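Long-range contacts in Myo-inositol phosphohydrolase (Mitsuokella multacida, PDB 4WU3), which probably removes phosphate groups from phytate (myo-inositol hexakisphosphate), as a phosphatase of the protein-tyrosine-phosphatase-like class: residues 125-136 with 156-164; 163-173 with 184-192. The protein carries 2 engineered substitutions. All coordinates share one frame; numbering follows the deposited sequence.

Contacts 1 and 2 follow one another along the chain and share Leu163 and Lys164, where the chain leaves helix 149-161 and heads for strand 168-175. Their centres lie about 9 Å apart. In contact 1 the helix packs on a hairpin; in contact 2 a second hairpin is paired and its tail returns to the first. There Asn130 N lies 3.0 Å from Lys191 O, probably a hydrogen bond. Leu160 O packs against Val192 CG1 at 3.4 Å. Both contacts lie within the phytase-like family region. Of the residues seen to line the inositol tetrakisphosphate pockets, His214 and Arg546 among them, none belongs to either contact, consistent with structural packing rather than a direct part in the pockets.

Contact 1: residues 125-136 with 156-164; sequences SHGYLNGTAVSW and EKEQLASLK
Trp136 takes Gln159 CB over one face of its six-membered ring, 3.9 Å from the centroid, in a CH-pi contact. The two side chains run past each other in opposite directions, the amide merely oriented near-parallel to the indole (8°). Leu160 CD2 meets the ring at its edge, 3.7 Å from Trp136 CH2, while Leu163 CD1 fits between this ring and Leu129 CD2. Ser125 OG donates a hydrogen bond to Gln159 OE1 at 2.7 Å, in the carbonyl plane and on a lone pair. Glu156 has CG anti to its backbone N (chi1 179°), carrying the extended chain to His126. The His126 N-H donates a hydrogen bond to Glu156 OE2 (2.8 Å), on the anti side and somewhat out of the carboxylate plane. OE2 also lies over one face of the imidazole, whose NE2 is hydrogen-bonded to Asp120 OD2, and OE1 salt-bridges Arg208. With an alanine here, the His126 amide would probably lose its acceptor and Arg208 its carboxylate mate. At Gly127 a CB would collide with Leu160 CD2. Helix 149-161 thus packs on the 126-129/132-137 hairpin, strand 49-54 pairing beside 132-137, helix 195-201 touching His126 and Tyr128, and strand 192-193 pairing beyond 126-129, Val192 touching Leu129 and Leu160.

Contact 2: residues 163-173 with 184-192; sequences LKGSTVKSIYR and PVYVNYNKV
Leu163 offers its carbonyl O to Tyr189 OH at 2.6 Å, a bond made at the edge of the phenol ring. The type II turn from Leu163 to Ser166 follows. Lys164 crosses Val192 obliquely with its aliphatic part (CG to CG2, 3.9 Å), and Gly165 has a positive phi, where any side chain would be driven into the carbonyl of Lys164. Thr167 CA then sits over the face of the Tyr189 ring, 4.2 Å from its centroid and 8° off the normal. The ring gets there because CG of Tyr189 stands between the backbone N and carbonyl carbon (chi1 62°), which turns it back across the first segment. Thr167 O accepts Tyr189 N and also a water that bridges to Asn188 ND2.

From Val168 on, the segments form an antiparallel hairpin. Val168 lies beside Asn188 in a non-hydrogen-bonded pair; Lys169 and Val187 exchange two backbone bonds. Ser170 OG rests over a face of the Tyr186 ring. Ile171 N reaches Val185 O at 2.7 Å in a nearly straight bond (178°). Ile171 CG1 packs on Val187 CG2 at 3.7 Å, and the side chain also touches Leu50 and Ile52 of strand 49-54, which places this face toward the interior. Tyr172 runs alongside Pro184. Arg173 bends at chi3, bringing the guanidinium face onto Val185 CG1 while NE binds Ser183 O.

Backbone bonds therefore set the register. The face with Val168, Ser170, Tyr186 and Asn188 is solvent-exposed and mixes polar with apolar groups, whereas Ile171 and Val187 pack inward; buried Tyr189, bonded across through hydroxyl and backbone N, pins the hairpin's open end to the Leu163-Ser166 turn.

Contact 1: residues 125-136 with 156-164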
loop_
_atom_site.group_PDB
_atom_site.type_symbol
_atom_site.label_atom_id
_atom_site.label_comp_id
_atom_site.label_asym_id
_atom_site.label_seq_id
_atom_site.Cartn_x
_atom_site.Cartn_y
_atom_site.Cartn_z
ATOM N N SER A 125 -21.355 -0.745 2.235
ATOM C CA SER A 125 -22.793 -0.579 2.442
ATOM C C SER A 125 -23.391 -1.749 3.214
ATOM O O SER A 125 -23.179 -2.907 2.882
ATOM C CB SER A 125 -23.524 -0.426 1.114
ATOM O OG SER A 125 -23.078 0.713 0.415
ATOM N N HIS A 126 -24.154 -1.425 4.247
ATOM C CA HIS A 126 -24.734 -2.437 5.110
ATOM C C HIS A 126 -26.035 -1.956 5.706
ATOM O O HIS A 126 -26.376 -0.772 5.645
ATOM C CB HIS A 126 -23.762 -2.799 6.243
ATOM C CG HIS A 126 -23.391 -1.642 7.111
ATOM N ND1 HIS A 126 -22.442 -0.710 6.743
ATOM C CD2 HIS A 126 -23.842 -1.259 8.330
ATOM C CE1 HIS A 126 -22.320 0.192 7.701
ATOM N NE2 HIS A 126 -23.156 -0.121 8.677
ATOM N N GLY A 127 -26.754 -2.889 6.302
ATOM C CA GLY A 127 -28.007 -2.567 6.953
ATOM C C GLY A 127 -28.621 -3.789 7.610
ATOM O O GLY A 127 -27.923 -4.774 7.885
ATOM N N TYR A 128 -29.930 -3.714 7.857
ATOM C CA TYR A 128 -30.641 -4.750 8.593
ATOM C C TYR A 128 -31.931 -5.161 7.879
ATOM O O TYR A 128 -32.663 -4.311 7.351
ATOM C CB TYR A 128 -30.920 -4.282 10.026
ATOM C CG TYR A 128 -29.651 -4.163 10.855
ATOM C CD1 TYR A 128 -28.890 -3.001 10.835
ATOM C CD2 TYR A 128 -29.199 -5.228 11.629
ATOM C CE1 TYR A 128 -27.725 -2.907 11.565
ATOM C CE2 TYR A 128 -28.036 -5.142 12.360
ATOM C CZ TYR A 128 -27.296 -3.976 12.323
ATOM O OH TYR A 128 -26.112 -3.876 13.047
ATOM N N LEU A 129 -32.156 -6.477 7.827
ATOM C CA LEU A 129 -33.436 -7.060 7.433
ATOM C C LEU A 129 -34.019 -7.747 8.654
ATOM O O LEU A 129 -33.525 -8.792 9.080
ATOM C CB LEU A 129 -33.252 -8.087 6.323
ATOM C CG LEU A 129 -32.598 -7.573 5.046
ATOM C CD1 LEU A 129 -32.499 -8.703 4.034
ATOM C CD2 LEU A 129 -33.395 -6.411 4.472
ATOM N N ASN A 130 -35.073 -7.160 9.211
ATOM C CA ASN A 130 -35.459 -7.436 10.595
ATOM C C ASN A 130 -34.216 -7.268 11.474
ATOM O O ASN A 130 -33.595 -6.208 11.452
ATOM C CB ASN A 130 -36.110 -8.816 10.723
ATOM C CG ASN A 130 -37.527 -8.838 10.170
ATOM O OD1 ASN A 130 -38.001 -7.843 9.603
ATOM N ND2 ASN A 130 -38.209 -9.971 10.326
ATOM N N GLY A 131 -33.827 -8.294 12.221
ATOM C CA GLY A 131 -32.639 -8.200 13.059
ATOM C C GLY A 131 -31.346 -8.701 12.419
ATOM O O GLY A 131 -30.275 -8.568 13.000
ATOM N N THR A 132 -31.444 -9.282 11.226
ATOM C CA THR A 132 -30.288 -9.855 10.557
ATOM C C THR A 132 -29.449 -8.768 9.880
ATOM O O THR A 132 -29.980 -7.910 9.166
ATOM C CB THR A 132 -30.700 -10.861 9.468
ATOM O OG1 THR A 132 -31.571 -11.865 10.017
ATOM C CG2 THR A 132 -29.454 -11.518 8.870
ATOM N N ALA A 133 -28.141 -8.800 10.110
ATOM C CA ALA A 133 -27.257 -7.819 9.498
ATOM C C ALA A 133 -26.791 -8.323 8.156
ATOM O O ALA A 133 -26.315 -9.450 8.027
ATOM C CB ALA A 133 -26.064 -7.515 10.390
ATOM N N VAL A 134 -26.926 -7.462 7.158
ATOM C CA VAL A 134 -26.498 -7.776 5.801
ATOM C C VAL A 134 -25.633 -6.656 5.244
ATOM O O VAL A 134 -25.674 -5.522 5.727
ATOM C CB VAL A 134 -27.711 -7.955 4.879
ATOM C CG1 VAL A 134 -28.630 -9.024 5.437
ATOM C CG2 VAL A 134 -28.446 -6.634 4.724
ATOM N N SER A 135 -24.852 -6.969 4.220
ATOM C CA SER A 135 -24.013 -5.956 3.590
ATOM C C SER A 135 -23.756 -6.318 2.146
ATOM O O SER A 135 -23.935 -7.453 1.754
ATOM C CB SER A 135 -22.673 -5.810 4.332
ATOM O OG SER A 135 -21.857 -6.954 4.145
ATOM N N TRP A 136 -23.330 -5.333 1.368
ATOM C CA TRP A 136 -22.980 -5.547 -0.016
ATOM C C TRP A 136 -21.481 -5.782 -0.131
ATOM O O TRP A 136 -20.660 -4.890 0.124
ATOM C CB TRP A 136 -23.451 -4.366 -0.878
ATOM C CG TRP A 136 -24.906 -4.437 -1.142
ATOM C CD1 TRP A 136 -25.514 -4.965 -2.245
ATOM C CD2 TRP A 136 -25.955 -4.011 -0.270
ATOM N NE1 TRP A 136 -26.879 -4.876 -2.118
ATOM C CE2 TRP A 136 -27.172 -4.298 -0.912
ATOM C CE3 TRP A 136 -25.982 -3.408 0.990
ATOM C CZ2 TRP A 136 -28.400 -3.999 -0.341
ATOM C CZ3 TRP A 136 -27.199 -3.120 1.557
ATOM C CH2 TRP A 136 -28.395 -3.411 0.889
ATOM N N GLU A 156 -26.045 3.731 -0.005
ATOM C CA GLU A 156 -26.476 2.709 0.961
ATOM C C GLU A 156 -27.989 2.758 1.247
ATOM O O GLU A 156 -28.640 1.722 1.300
ATOM C CB GLU A 156 -25.684 2.899 2.263
ATOM C CG GLU A 156 -26.002 1.959 3.415
ATOM C CD GLU A 156 -25.063 2.189 4.607
ATOM O OE1 GLU A 156 -25.215 3.203 5.341
ATOM O OE2 GLU A 156 -24.152 1.350 4.806
ATOM N N LYS A 157 -28.546 3.950 1.444
ATOM C CA LYS A 157 -29.985 4.080 1.656
ATOM C C LYS A 157 -30.773 3.556 0.450
ATOM O O LYS A 157 -31.784 2.845 0.610
ATOM C CB LYS A 157 -30.364 5.532 1.966
ATOM C CG LYS A 157 -29.927 5.958 3.364
ATOM C CD LYS A 157 -30.061 7.454 3.631
ATOM C CE LYS A 157 -29.495 7.797 5.009
ATOM N NZ LYS A 157 -29.500 9.263 5.281
ATOM N N GLU A 158 -30.290 3.893 -0.746
ATOM C CA GLU A 158 -30.901 3.440 -1.996
ATOM C C GLU A 158 -30.838 1.924 -2.155
ATOM O O GLU A 158 -31.821 1.281 -2.532
ATOM C CB GLU A 158 -30.200 4.096 -3.196
ATOM C CG GLU A 158 -30.612 3.509 -4.534
ATOM C CD GLU A 158 -29.863 4.114 -5.696
ATOM O OE1 GLU A 158 -28.711 4.545 -5.501
ATOM O OE2 GLU A 158 -30.438 4.172 -6.803
ATOM N N GLN A 159 -29.663 1.358 -1.887
ATOM C CA GLN A 159 -29.480 -0.093 -1.961
ATOM C C GLN A 159 -30.484 -0.812 -1.066
ATOM O O GLN A 159 -31.141 -1.753 -1.497
ATOM C CB GLN A 159 -28.043 -0.471 -1.585
ATOM C CG GLN A 159 -27.030 -0.101 -2.662
ATOM C CD GLN A 159 -25.588 -0.104 -2.182
ATOM O OE1 GLN A 159 -25.268 0.413 -1.123
ATOM N NE2 GLN A 159 -24.712 -0.667 -2.985
ATOM N N LEU A 160 -30.593 -0.337 0.173
ATOM C CA LEU A 160 -31.526 -0.864 1.152
ATOM C C LEU A 160 -32.973 -0.612 0.714
ATOM O O LEU A 160 -33.845 -1.480 0.858
ATOM C CB LEU A 160 -31.262 -0.213 2.514
ATOM C CG LEU A 160 -29.994 -0.712 3.209
ATOM C CD1 LEU A 160 -29.507 0.228 4.295
ATOM C CD2 LEU A 160 -30.257 -2.091 3.794
ATOM N N ALA A 161 -33.218 0.580 0.171
ATOM C CA ALA A 161 -34.552 0.945 -0.276
ATOM C C ALA A 161 -35.040 -0.042 -1.323
ATOM O O ALA A 161 -36.216 -0.360 -1.368
ATOM C CB ALA A 161 -34.571 2.365 -0.831
ATOM N N SER A 162 -34.131 -0.548 -2.144
ATOM C CA SER A 162 -34.499 -1.484 -3.206
ATOM C C SER A 162 -35.010 -2.848 -2.678
ATOM O O SER A 162 -35.529 -3.656 -3.443
ATOM C CB SER A 162 -33.311 -1.699 -4.145
ATOM O OG SER A 162 -32.360 -2.570 -3.555
ATOM N N LEU A 163 -34.865 -3.098 -1.380
ATOM C CA LEU A 163 -35.316 -4.363 -0.783
ATOM C C LEU A 163 -36.713 -4.257 -0.150
ATOM O O LEU A 163 -37.339 -5.272 0.179
ATOM C CB LEU A 163 -34.316 -4.840 0.276
ATOM C CG LEU A 163 -32.836 -4.844 -0.125
ATOM C CD1 LEU A 163 -31.939 -5.268 1.034
ATOM C CD2 LEU A 163 -32.629 -5.753 -1.323
ATOM N N LYS A 164 -37.189 -3.030 0.031
ATOM C CA LYS A 164 -38.522 -2.794 0.561
ATOM C C LYS A 164 -39.506 -3.187 -0.530
ATOM O O LYS A 164 -39.169 -3.207 -1.701
ATOM C CB LYS A 164 -38.687 -1.328 0.951
ATOM C CG LYS A 164 -37.622 -0.840 1.918
ATOM C CD LYS A 164 -37.833 0.614 2.325
ATOM C CE LYS A 164 -36.781 1.054 3.330
ATOM N NZ LYS A 164 -37.148 2.305 4.054
#

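Contact 2: residues 163-173 with 184-192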
loop_
_atom_site.group_PDB
_atom_site.type_symbol
_atom_site.label_atom_id
_atom_site.label_comp_id
_atom_site.label_asym_id
_atom_site.label_seq_id
_atom_site.Cartn_x
_atom_site.Cartn_y
_atom_site.Cartn_z
ATOM N N LEU A 163 -34.865 -3.098 -1.380
ATOM C CA LEU A 163 -35.316 -4.363 -0.783
ATOM C C LEU A 163 -36.713 -4.257 -0.150
ATOM O O LEU A 163 -37.339 -5.272 0.179
ATOM C CB LEU A 163 -34.316 -4.840 0.276
ATOM C CG LEU A 163 -32.836 -4.844 -0.125
ATOM C CD1 LEU A 163 -31.939 -5.268 1.034
ATOM C CD2 LEU A 163 -32.629 -5.753 -1.323
ATOM N N LYS A 164 -37.189 -3.030 0.031
ATOM C CA LYS A 164 -38.522 -2.794 0.561
ATOM C C LYS A 164 -39.506 -3.187 -0.530
ATOM O O LYS A 164 -39.169 -3.207 -1.701
ATOM C CB LYS A 164 -38.687 -1.328 0.951
ATOM C CG LYS A 164 -37.622 -0.840 1.918
ATOM C CD LYS A 164 -37.833 0.614 2.325
ATOM C CE LYS A 164 -36.781 1.054 3.330
ATOM N NZ LYS A 164 -37.148 2.305 4.054
ATOM N N GLY A 165 -40.716 -3.550 -0.178
ATOM C CA GLY A 165 -41.618 -4.077 -1.210
ATOM C C GLY A 165 -41.404 -5.555 -1.532
ATOM O O GLY A 165 -42.123 -6.126 -2.350
ATOM N N SER A 166 -40.382 -6.169 -0.939
ATOM C CA SER A 166 -40.297 -7.619 -0.893
ATOM C C SER A 166 -40.280 -7.998 0.582
ATOM O O SER A 166 -39.959 -7.164 1.433
ATOM C CB SER A 166 -39.042 -8.150 -1.587
ATOM O OG SER A 166 -38.971 -7.757 -2.945
ATOM N N THR A 167 -40.649 -9.238 0.889
ATOM C CA THR A 167 -40.636 -9.724 2.267
ATOM C C THR A 167 -39.803 -10.989 2.406
ATOM O O THR A 167 -39.711 -11.572 3.482
ATOM C CB THR A 167 -42.046 -10.030 2.770
ATOM O OG1 THR A 167 -42.654 -11.014 1.920
ATOM C CG2 THR A 167 -42.888 -8.765 2.784
ATOM N N VAL A 168 -39.198 -11.405 1.306
ATOM C CA VAL A 168 -38.336 -12.570 1.299
ATOM C C VAL A 168 -37.316 -12.413 0.167
ATOM O O VAL A 168 -37.628 -11.864 -0.891
ATOM C CB VAL A 168 -39.160 -13.854 1.134
ATOM C CG1 VAL A 168 -40.024 -13.763 -0.114
ATOM C CG2 VAL A 168 -38.244 -15.071 1.089
ATOM N N LYS A 169 -36.093 -12.859 0.419
ATOM C CA LYS A 169 -35.008 -12.692 -0.528
ATOM C C LYS A 169 -33.934 -13.740 -0.304
ATOM O O LYS A 169 -33.579 -14.056 0.834
ATOM C CB LYS A 169 -34.382 -11.299 -0.379
ATOM C CG LYS A 169 -33.734 -10.760 -1.638
ATOM C CD LYS A 169 -34.190 -9.356 -1.931
ATOM C CE LYS A 169 -33.550 -8.762 -3.170
ATOM N NZ LYS A 169 -34.444 -8.844 -4.360
ATOM N N SER A 170 -33.416 -14.269 -1.404
ATOM C CA SER A 170 -32.287 -15.175 -1.363
ATOM C C SER A 170 -31.046 -14.343 -1.062
ATOM O O SER A 170 -30.714 -13.439 -1.818
ATOM C CB SER A 170 -32.141 -15.907 -2.703
ATOM O OG SER A 170 -31.145 -16.912 -2.631
ATOM N N ILE A 171 -30.382 -14.618 0.057
ATOM C CA ILE A 171 -29.208 -13.826 0.466
ATOM C C ILE A 171 -28.016 -14.738 0.695
ATOM O O ILE A 171 -28.116 -15.751 1.405
ATOM C CB ILE A 171 -29.440 -13.080 1.779
ATOM C CG1 ILE A 171 -30.738 -12.276 1.735
ATOM C CG2 ILE A 171 -28.260 -12.171 2.078
ATOM C CD1 ILE A 171 -30.616 -10.931 1.066
ATOM N N TYR A 172 -26.885 -14.373 0.104
ATOM C CA TYR A 172 -25.694 -15.211 0.199
ATOM C C TYR A 172 -25.251 -15.324 1.658
ATOM O O TYR A 172 -25.440 -14.404 2.459
ATOM C CB TYR A 172 -24.543 -14.664 -0.668
ATOM C CG TYR A 172 -24.739 -14.805 -2.165
ATOM C CD1 TYR A 172 -24.553 -16.021 -2.805
ATOM C CD2 TYR A 172 -25.088 -13.704 -2.944
ATOM C CE1 TYR A 172 -24.727 -16.145 -4.175
ATOM C CE2 TYR A 172 -25.265 -13.815 -4.309
ATOM C CZ TYR A 172 -25.082 -15.037 -4.920
ATOM O OH TYR A 172 -25.254 -15.142 -6.280
ATOM N N ARG A 173 -24.676 -16.468 1.995
ATOM C CA ARG A 173 -24.010 -16.642 3.271
ATOM C C ARG A 173 -22.538 -16.293 3.093
ATOM O O ARG A 173 -22.108 -15.927 1.999
ATOM C CB ARG A 173 -24.186 -18.067 3.784
ATOM C CG ARG A 173 -25.546 -18.282 4.431
ATOM C CD ARG A 173 -25.786 -19.737 4.794
ATOM N NE ARG A 173 -26.086 -20.543 3.613
ATOM C CZ ARG A 173 -26.506 -21.808 3.648
ATOM N NH1 ARG A 173 -26.677 -22.428 4.811
ATOM N NH2 ARG A 173 -26.756 -22.453 2.509
ATOM N N PRO A 184 -26.554 -19.317 -0.871
ATOM C CA PRO A 184 -27.533 -18.463 -0.213
ATOM C C PRO A 184 -28.609 -19.201 0.574
ATOM O O PRO A 184 -28.840 -20.383 0.357
ATOM C CB PRO A 184 -28.164 -17.703 -1.386
ATOM C CG PRO A 184 -28.029 -18.621 -2.546
ATOM C CD PRO A 184 -26.745 -19.373 -2.329
ATOM N N VAL A 185 -29.244 -18.486 1.499
ATOM C CA VAL A 185 -30.485 -18.937 2.101
ATOM C C VAL A 185 -31.513 -17.846 1.925
ATOM O O VAL A 185 -31.170 -16.709 1.611
ATOM C CB VAL A 185 -30.389 -19.205 3.612
ATOM C CG1 VAL A 185 -29.204 -20.033 3.947
ATOM C CG2 VAL A 185 -30.267 -17.919 4.382
ATOM N N TYR A 186 -32.772 -18.210 2.118
ATOM C CA TYR A 186 -33.855 -17.256 2.059
ATOM C C TYR A 186 -34.056 -16.593 3.420
ATOM O O TYR A 186 -34.101 -17.254 4.464
ATOM C CB TYR A 186 -35.133 -17.941 1.593
ATOM C CG TYR A 186 -35.101 -18.372 0.146
ATOM C CD1 TYR A 186 -35.474 -17.495 -0.852
ATOM C CD2 TYR A 186 -34.714 -19.664 -0.222
ATOM C CE1 TYR A 186 -35.467 -17.876 -2.179
ATOM C CE2 TYR A 186 -34.697 -20.054 -1.554
ATOM C CZ TYR A 186 -35.081 -19.153 -2.525
ATOM O OH TYR A 186 -35.077 -19.505 -3.854
ATOM N N VAL A 187 -34.150 -15.274 3.391
ATOM C CA VAL A 187 -34.339 -14.480 4.589
ATOM C C VAL A 187 -35.708 -13.816 4.523
ATOM O O VAL A 187 -36.042 -13.165 3.523
ATOM C CB VAL A 187 -33.259 -13.399 4.681
ATOM C CG1 VAL A 187 -33.482 -12.520 5.896
ATOM C CG2 VAL A 187 -31.885 -14.042 4.726
ATOM N N ASN A 188 -36.507 -14.001 5.569
ATOM C CA ASN A 188 -37.828 -13.394 5.624
ATOM C C ASN A 188 -37.746 -12.150 6.477
ATOM O O ASN A 188 -37.065 -12.143 7.488
ATOM C CB ASN A 188 -38.855 -14.346 6.229
ATOM C CG ASN A 188 -39.044 -15.595 5.408
ATOM O OD1 ASN A 188 -38.421 -16.609 5.656
ATOM N ND2 ASN A 188 -39.886 -15.521 4.422
ATOM N N TYR A 189 -38.440 -11.100 6.064
ATOM C CA TYR A 189 -38.365 -9.832 6.756
ATOM C C TYR A 189 -39.572 -8.980 6.401
ATOM O O TYR A 189 -40.177 -9.145 5.344
ATOM C CB TYR A 189 -37.072 -9.093 6.365
ATOM C CG TYR A 189 -36.958 -8.738 4.893
ATOM C CD1 TYR A 189 -36.464 -9.659 3.963
ATOM C CD2 TYR A 189 -37.322 -7.476 4.427
ATOM C CE1 TYR A 189 -36.351 -9.330 2.616
ATOM C CE2 TYR A 189 -37.216 -7.144 3.089
ATOM C CZ TYR A 189 -36.731 -8.068 2.187
ATOM O OH TYR A 189 -36.623 -7.732 0.851
ATOM N N ASN A 190 -39.912 -8.060 7.283
ATOM C CA ASN A 190 -40.899 -7.045 6.960
ATOM C C ASN A 190 -40.400 -5.669 7.385
ATOM O O ASN A 190 -41.173 -4.723 7.497
ATOM C CB ASN A 190 -42.230 -7.368 7.626
ATOM C CG ASN A 190 -42.112 -7.472 9.122
ATOM O OD1 ASN A 190 -41.246 -6.840 9.734
ATOM N ND2 ASN A 190 -42.985 -8.271 9.727
ATOM N N LYS A 191 -39.092 -5.582 7.602
ATOM C CA LYS A 191 -38.418 -4.342 7.963
ATOM C C LYS A 191 -37.063 -4.230 7.294
ATOM O O LYS A 191 -36.291 -5.174 7.308
ATOM C CB LYS A 191 -38.162 -4.325 9.455
ATOM C CG LYS A 191 -39.143 -3.513 10.239
ATOM C CD LYS A 191 -38.703 -3.418 11.691
ATOM C CE LYS A 191 -39.330 -4.495 12.553
ATOM N NZ LYS A 191 -38.869 -4.341 13.957
ATOM N N VAL A 192 -36.762 -3.061 6.753
ATOM C CA VAL A 192 -35.437 -2.778 6.207
ATOM C C VAL A 192 -34.933 -1.484 6.848
ATOM O O VAL A 192 -35.622 -0.469 6.824
ATOM C CB VAL A 192 -35.481 -2.633 4.676
ATOM C CG1 VAL A 192 -34.071 -2.523 4.106
ATOM C CG2 VAL A 192 -36.223 -3.809 4.041
HETATM O O HOH W 1 -41.668 -12.981 4.785
#